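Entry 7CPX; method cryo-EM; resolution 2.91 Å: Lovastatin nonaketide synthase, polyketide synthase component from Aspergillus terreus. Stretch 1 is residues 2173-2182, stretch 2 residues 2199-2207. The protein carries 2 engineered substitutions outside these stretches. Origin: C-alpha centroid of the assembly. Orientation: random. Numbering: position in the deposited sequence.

Stretch 1 2173-2182: GRWMVQHGAC
Stretch 2 2199-2207: AHVEELGGR

Two helical segments of one chain pack side by side, their axes 9.7 Å apart at closest approach and their N-to-C directions 24° apart; the two stretches bury 418 Å² between them, both sides summed. Register is set by three CA pairs: Arg2174 CA lies 5.8 Å from Val2201 CA, Gln2178 CA lies 6.1 Å from Leu2204 CA, and Cys2182 CA lies 3.6 Å from Gly2206 CA. The spacing is nearly even along the first two pairs and closes only at the last, beyond the helices. Stretch 1 enters already helical at Gly2173 (phi/psi -67/-42) and stays so through Val2177. Arg2174 (chi1 p, chi2 t, chi3 m, chi4 -84°) points sideways; its CB lies 4.0 Å from Val2201 CG1, and its NE lies 3.7 Å from NE2 of His2200 (chi1 t, chi2 62°), the two planar groups meeting at their edges. Trp2175 (t, chi2 89°) faces away. The CA-to-CB bond of Val2177 (chi1 p) points toward stretch 2, and the residue is central to the packing: CG1 lies 3.7 Å from CD1 of Leu2204 (m, t), which points back, while CG2 lies 3.8 Å from Val2201 O and 3.2 Å from Gly2206 N. Gln2178 (chi1 m, chi2 t) adds a looser contact, CG to Leu2204 CD1 at 4.0 Å. Beyond it the chain turns through His2179 (-123/44), whose ND1 donates to Trp2175 O at 3.3 Å, and Gly2180 (102/-9); Ala2181 N (-83/97) returns to Met2176 O at 2.9 Å. Stretch 2 turns likewise at Gly2205 (103/42), where positive phi favours glycine, before Gly2206 extends (-161/137). A CB on Gly2206 would fall 2.4 Å from Val2177 CG2 and 2.6 Å from Ala2181 O, so its bareness permits the close approach. Cys2182 (-81/-12, chi1 m) places SG 3.5 Å from Gly2205 O; its own O lies 3.1 Å from Gly2206 CA and accepts a very short hydrogen bond from Arg2207 N (2.5 Å, 143°), tying the two backbones together. The CA-to-CB bond of Arg2207 (t, t, p, chi4 -179°) points sideways, and the end of the side chain departs from stretch 1.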

ATOM      1  N   GLY A2173     -53.488   7.093  -6.983  1.00 99.21           N
ATOM      2  CA  GLY A2173     -53.920   7.623  -5.701  1.00 99.21           C
ATOM      3  C   GLY A2173     -52.772   7.835  -4.733  1.00 99.21           C
ATOM      4  O   GLY A2173     -52.722   8.847  -4.025  1.00 99.21           O
ATOM      5  N   ARG A2174     -51.840   6.881  -4.673  1.00 98.49           N
ATOM      6  CA  ARG A2174     -50.695   7.052  -3.786  1.00 98.49           C
ATOM      7  C   ARG A2174     -49.843   8.231  -4.237  1.00 98.49           C
ATOM      8  O   ARG A2174     -49.337   8.996  -3.408  1.00 98.49           O
ATOM      9  CB  ARG A2174     -49.867   5.769  -3.711  1.00 98.49           C
ATOM     10  CG  ARG A2174     -48.942   5.509  -4.886  1.00 98.49           C
ATOM     11  CD  ARG A2174     -48.022   4.340  -4.599  1.00 98.49           C
ATOM     12  NE  ARG A2174     -47.189   4.584  -3.427  1.00 98.49           N
ATOM     13  CZ  ARG A2174     -46.049   5.262  -3.441  1.00 98.49           C
ATOM     14  NH1 ARG A2174     -45.568   5.783  -4.557  1.00 98.49           N
ATOM     15  NH2 ARG A2174     -45.377   5.425  -2.306  1.00 98.49           N
ATOM     16  N   TRP A2175     -49.693   8.411  -5.551  1.00 96.12           N
ATOM     17  CA  TRP A2175     -48.990   9.585  -6.056  1.00 96.12           C
ATOM     18  C   TRP A2175     -49.725  10.867  -5.682  1.00 96.12           C
ATOM     19  O   TRP A2175     -49.105  11.855  -5.267  1.00 96.12           O
ATOM     20  CB  TRP A2175     -48.833   9.471  -7.572  1.00 96.12           C
ATOM     21  CG  TRP A2175     -48.403  10.732  -8.229  1.00 96.12           C
ATOM     22  CD1 TRP A2175     -47.127  11.151  -8.442  1.00 96.12           C
ATOM     23  CD2 TRP A2175     -49.255  11.744  -8.768  1.00 96.12           C
ATOM     24  NE1 TRP A2175     -47.128  12.366  -9.079  1.00 96.12           N
ATOM     25  CE2 TRP A2175     -48.425  12.752  -9.291  1.00 96.12           C
ATOM     26  CE3 TRP A2175     -50.640  11.898  -8.857  1.00 96.12           C
ATOM     27  CZ2 TRP A2175     -48.934  13.896  -9.892  1.00 96.12           C
ATOM     28  CZ3 TRP A2175     -51.142  13.032  -9.457  1.00 96.12           C
ATOM     29  CH2 TRP A2175     -50.293  14.017  -9.965  1.00 96.12           C
ATOM     30  N   MET A2176     -51.052  10.865  -5.817  1.00 98.33           N
ATOM     31  CA  MET A2176     -51.845  12.026  -5.432  1.00 98.33           C
ATOM     32  C   MET A2176     -51.579  12.408  -3.985  1.00 98.33           C
ATOM     33  O   MET A2176     -51.268  13.566  -3.680  1.00 98.33           O
ATOM     34  CB  MET A2176     -53.331  11.727  -5.624  1.00 98.33           C
ATOM     35  CG  MET A2176     -53.853  11.881  -7.030  1.00 98.33           C
ATOM     36  SD  MET A2176     -55.632  11.590  -7.035  1.00 98.33           S
ATOM     37  CE  MET A2176     -56.078  12.149  -8.668  1.00 98.33           C
ATOM     38  N   VAL A2177     -51.698  11.441  -3.074  1.00 99.31           N
ATOM     39  CA  VAL A2177     -51.481  11.743  -1.662  1.00 99.31           C
ATOM     40  C   VAL A2177     -50.044  12.181  -1.432  1.00 99.31           C
ATOM     41  O   VAL A2177     -49.778  13.041  -0.583  1.00 99.31           O
ATOM     42  CB  VAL A2177     -51.857  10.543  -0.770  1.00 99.31           C
ATOM     43  CG1 VAL A2177     -51.084   9.317  -1.169  1.00 99.31           C
ATOM     44  CG2 VAL A2177     -51.603  10.868   0.690  1.00 99.31           C
ATOM     45  N   GLN A2178     -49.095  11.605  -2.172  1.00 97.66           N
ATOM     46  CA  GLN A2178     -47.729  12.109  -2.130  1.00 97.66           C
ATOM     47  C   GLN A2178     -47.647  13.554  -2.592  1.00 97.66           C
ATOM     48  O   GLN A2178     -46.677  14.245  -2.261  1.00 97.66           O
ATOM     49  CB  GLN A2178     -46.817  11.242  -2.997  1.00 97.66           C
ATOM     50  CG  GLN A2178     -46.418   9.928  -2.360  1.00 97.66           C
ATOM     51  CD  GLN A2178     -45.445   9.144  -3.216  1.00 97.66           C
ATOM     52  OE1 GLN A2178     -45.569   9.102  -4.439  1.00 97.66           O
ATOM     53  NE2 GLN A2178     -44.461   8.524  -2.574  1.00 97.66           N
ATOM     54  N   HIS A2179     -48.637  14.026  -3.347  1.00 96.98           N
ATOM     55  CA  HIS A2179     -48.643  15.385  -3.872  1.00 96.98           C
ATOM     56  C   HIS A2179     -49.894  16.140  -3.439  1.00 96.98           C
ATOM     57  O   HIS A2179     -50.526  16.841  -4.234  1.00 96.98           O
ATOM     58  CB  HIS A2179     -48.507  15.377  -5.391  1.00 96.98           C
ATOM     59  CG  HIS A2179     -47.114  15.107  -5.865  1.00 96.98           C
ATOM     60  ND1 HIS A2179     -46.664  13.842  -6.175  1.00 96.98           N
ATOM     61  CD2 HIS A2179     -46.066  15.939  -6.065  1.00 96.98           C
ATOM     62  CE1 HIS A2179     -45.400  13.908  -6.555  1.00 96.98           C
ATOM     63  NE2 HIS A2179     -45.014  15.169  -6.497  1.00 96.98           N
ATOM     64  N   GLY A2180     -50.271  16.012  -2.168  1.00100.52           N
ATOM     65  CA  GLY A2180     -51.225  16.910  -1.547  1.00100.52           C
ATOM     66  C   GLY A2180     -52.632  16.374  -1.388  1.00100.52           C
ATOM     67  O   GLY A2180     -53.442  17.024  -0.715  1.00100.52           O
ATOM     68  N   ALA A2181     -52.960  15.225  -1.972  1.00101.32           N
ATOM     69  CA  ALA A2181     -54.323  14.697  -1.902  1.00101.32           C
ATOM     70  C   ALA A2181     -54.495  13.956  -0.582  1.00101.32           C
ATOM     71  O   ALA A2181     -54.135  12.787  -0.445  1.00101.32           O
ATOM     72  CB  ALA A2181     -54.614  13.787  -3.085  1.00101.32           C
ATOM     73  N   CYS A2182     -55.070  14.645   0.401  1.00107.50           N
ATOM     74  CA  CYS A2182     -55.297  14.046   1.708  1.00107.50           C
ATOM     75  C   CYS A2182     -56.547  13.177   1.756  1.00107.50           C
ATOM     76  O   CYS A2182     -56.729  12.442   2.733  1.00107.50           O
ATOM     77  CB  CYS A2182     -55.395  15.138   2.775  1.00107.50           C
ATOM     78  SG  CYS A2182     -53.852  16.038   3.050  1.00107.50           S
ATOM     79  N   ALA A2199     -54.000   1.762   4.731  1.00102.48           N
ATOM     80  CA  ALA A2199     -53.121   2.174   5.822  1.00102.48           C
ATOM     81  C   ALA A2199     -51.801   2.721   5.290  1.00102.48           C
ATOM     82  O   ALA A2199     -51.299   3.743   5.775  1.00102.48           O
ATOM     83  CB  ALA A2199     -52.868   0.995   6.761  1.00102.48           C
ATOM     84  N   HIS A2200     -51.222   2.047   4.296  1.00100.35           N
ATOM     85  CA  HIS A2200     -49.952   2.494   3.732  1.00100.35           C
ATOM     86  C   HIS A2200     -50.082   3.889   3.137  1.00100.35           C
ATOM     87  O   HIS A2200     -49.242   4.763   3.383  1.00100.35           O
ATOM     88  CB  HIS A2200     -49.474   1.506   2.667  1.00100.35           C
ATOM     89  CG  HIS A2200     -48.549   2.112   1.658  1.00100.35           C
ATOM     90  ND1 HIS A2200     -47.324   2.646   1.995  1.00100.35           N
ATOM     91  CD2 HIS A2200     -48.673   2.272   0.319  1.00100.35           C
ATOM     92  CE1 HIS A2200     -46.733   3.108   0.907  1.00100.35           C
ATOM     93  NE2 HIS A2200     -47.530   2.893  -0.123  1.00100.35           N
ATOM     94  N   VAL A2201     -51.129   4.117   2.345  1.00101.70           N
ATOM     95  CA  VAL A2201     -51.319   5.443   1.762  1.00101.70           C
ATOM     96  C   VAL A2201     -51.635   6.464   2.847  1.00101.70           C
ATOM     97  O   VAL A2201     -51.317   7.652   2.703  1.00101.70           O
ATOM     98  CB  VAL A2201     -52.409   5.420   0.676  1.00101.70           C
ATOM     99  CG1 VAL A2201     -51.970   4.561  -0.489  1.00101.70           C
ATOM    100  CG2 VAL A2201     -53.717   4.921   1.242  1.00101.70           C
ATOM    101  N   GLU A2202     -52.267   6.036   3.942  1.00103.47           N
ATOM    102  CA  GLU A2202     -52.457   6.934   5.074  1.00103.47           C
ATOM    103  C   GLU A2202     -51.117   7.358   5.656  1.00103.47           C
ATOM    104  O   GLU A2202     -50.941   8.516   6.051  1.00103.47           O
ATOM    105  CB  GLU A2202     -53.320   6.262   6.141  1.00103.47           C
ATOM    106  CG  GLU A2202     -54.796   6.198   5.788  1.00103.47           C
ATOM    107  CD  GLU A2202     -55.576   5.278   6.707  1.00103.47           C
ATOM    108  OE1 GLU A2202     -54.968   4.705   7.635  1.00103.47           O
ATOM    109  OE2 GLU A2202     -56.798   5.124   6.498  1.00103.47           O
ATOM    110  N   GLU A2203     -50.161   6.430   5.720  1.00102.02           N
ATOM    111  CA  GLU A2203     -48.819   6.796   6.162  1.00102.02           C
ATOM    112  C   GLU A2203     -48.241   7.906   5.295  1.00102.02           C
ATOM    113  O   GLU A2203     -47.451   8.725   5.778  1.00102.02           O
ATOM    114  CB  GLU A2203     -47.898   5.577   6.140  1.00102.02           C
ATOM    115  CG  GLU A2203     -48.306   4.474   7.098  1.00102.02           C
ATOM    116  CD  GLU A2203     -47.357   3.292   7.064  1.00102.02           C
ATOM    117  OE1 GLU A2203     -46.400   3.321   6.262  1.00102.02           O
ATOM    118  OE2 GLU A2203     -47.567   2.337   7.839  1.00102.02           O
ATOM    119  N   LEU A2204     -48.620   7.950   4.016  1.00100.84           N
ATOM    120  CA  LEU A2204     -48.182   9.023   3.134  1.00100.84           C
ATOM    121  C   LEU A2204     -48.839  10.356   3.464  1.00100.84           C
ATOM    122  O   LEU A2204     -48.368  11.393   2.986  1.00100.84           O
ATOM    123  CB  LEU A2204     -48.472   8.659   1.679  1.00100.84           C
ATOM    124  CG  LEU A2204     -47.837   7.362   1.176  1.00100.84           C
ATOM    125  CD1 LEU A2204     -48.306   7.048  -0.231  1.00100.84           C
ATOM    126  CD2 LEU A2204     -46.324   7.456   1.219  1.00100.84           C
ATOM    127  N   GLY A2205     -49.906  10.354   4.258  1.00104.27           N
ATOM    128  CA  GLY A2205     -50.553  11.585   4.662  1.00104.27           C
ATOM    129  C   GLY A2205     -51.841  11.867   3.916  1.00104.27           C
ATOM    130  O   GLY A2205     -52.095  13.008   3.518  1.00104.27           O
ATOM    131  N   GLY A2206     -52.661  10.838   3.715  1.00103.84           N
ATOM    132  CA  GLY A2206     -53.949  11.022   3.077  1.00103.84           C
ATOM    133  C   GLY A2206     -54.904   9.877   3.330  1.00103.84           C
ATOM    134  O   GLY A2206     -54.517   8.706   3.262  1.00103.84           O
ATOM    135  N   ARG A2207     -56.161  10.204   3.620  1.00107.21           N
ATOM    136  CA  ARG A2207     -57.180   9.195   3.886  1.00107.21           C
ATOM    137  C   ARG A2207     -57.723   8.684   2.559  1.00107.21           C
ATOM    138  O   ARG A2207     -58.328   9.439   1.791  1.00107.21           O
ATOM    139  CB  ARG A2207     -58.291   9.778   4.753  1.00107.21           C
ATOM    140  CG  ARG A2207     -59.397   8.792   5.086  1.00107.21           C
ATOM    141  CD  ARG A2207     -60.325   9.338   6.162  1.00107.21           C
ATOM    142  NE  ARG A2207     -60.944  10.600   5.771  1.00107.21           N
ATOM    143  CZ  ARG A2207     -61.771  11.299   6.538  1.00107.21           C
ATOM    144  NH1 ARG A2207     -62.101  10.890   7.752  1.00107.21           N
ATOM    145  NH2 ARG A2207     -62.278  12.438   6.076  1.00107.21           N
TER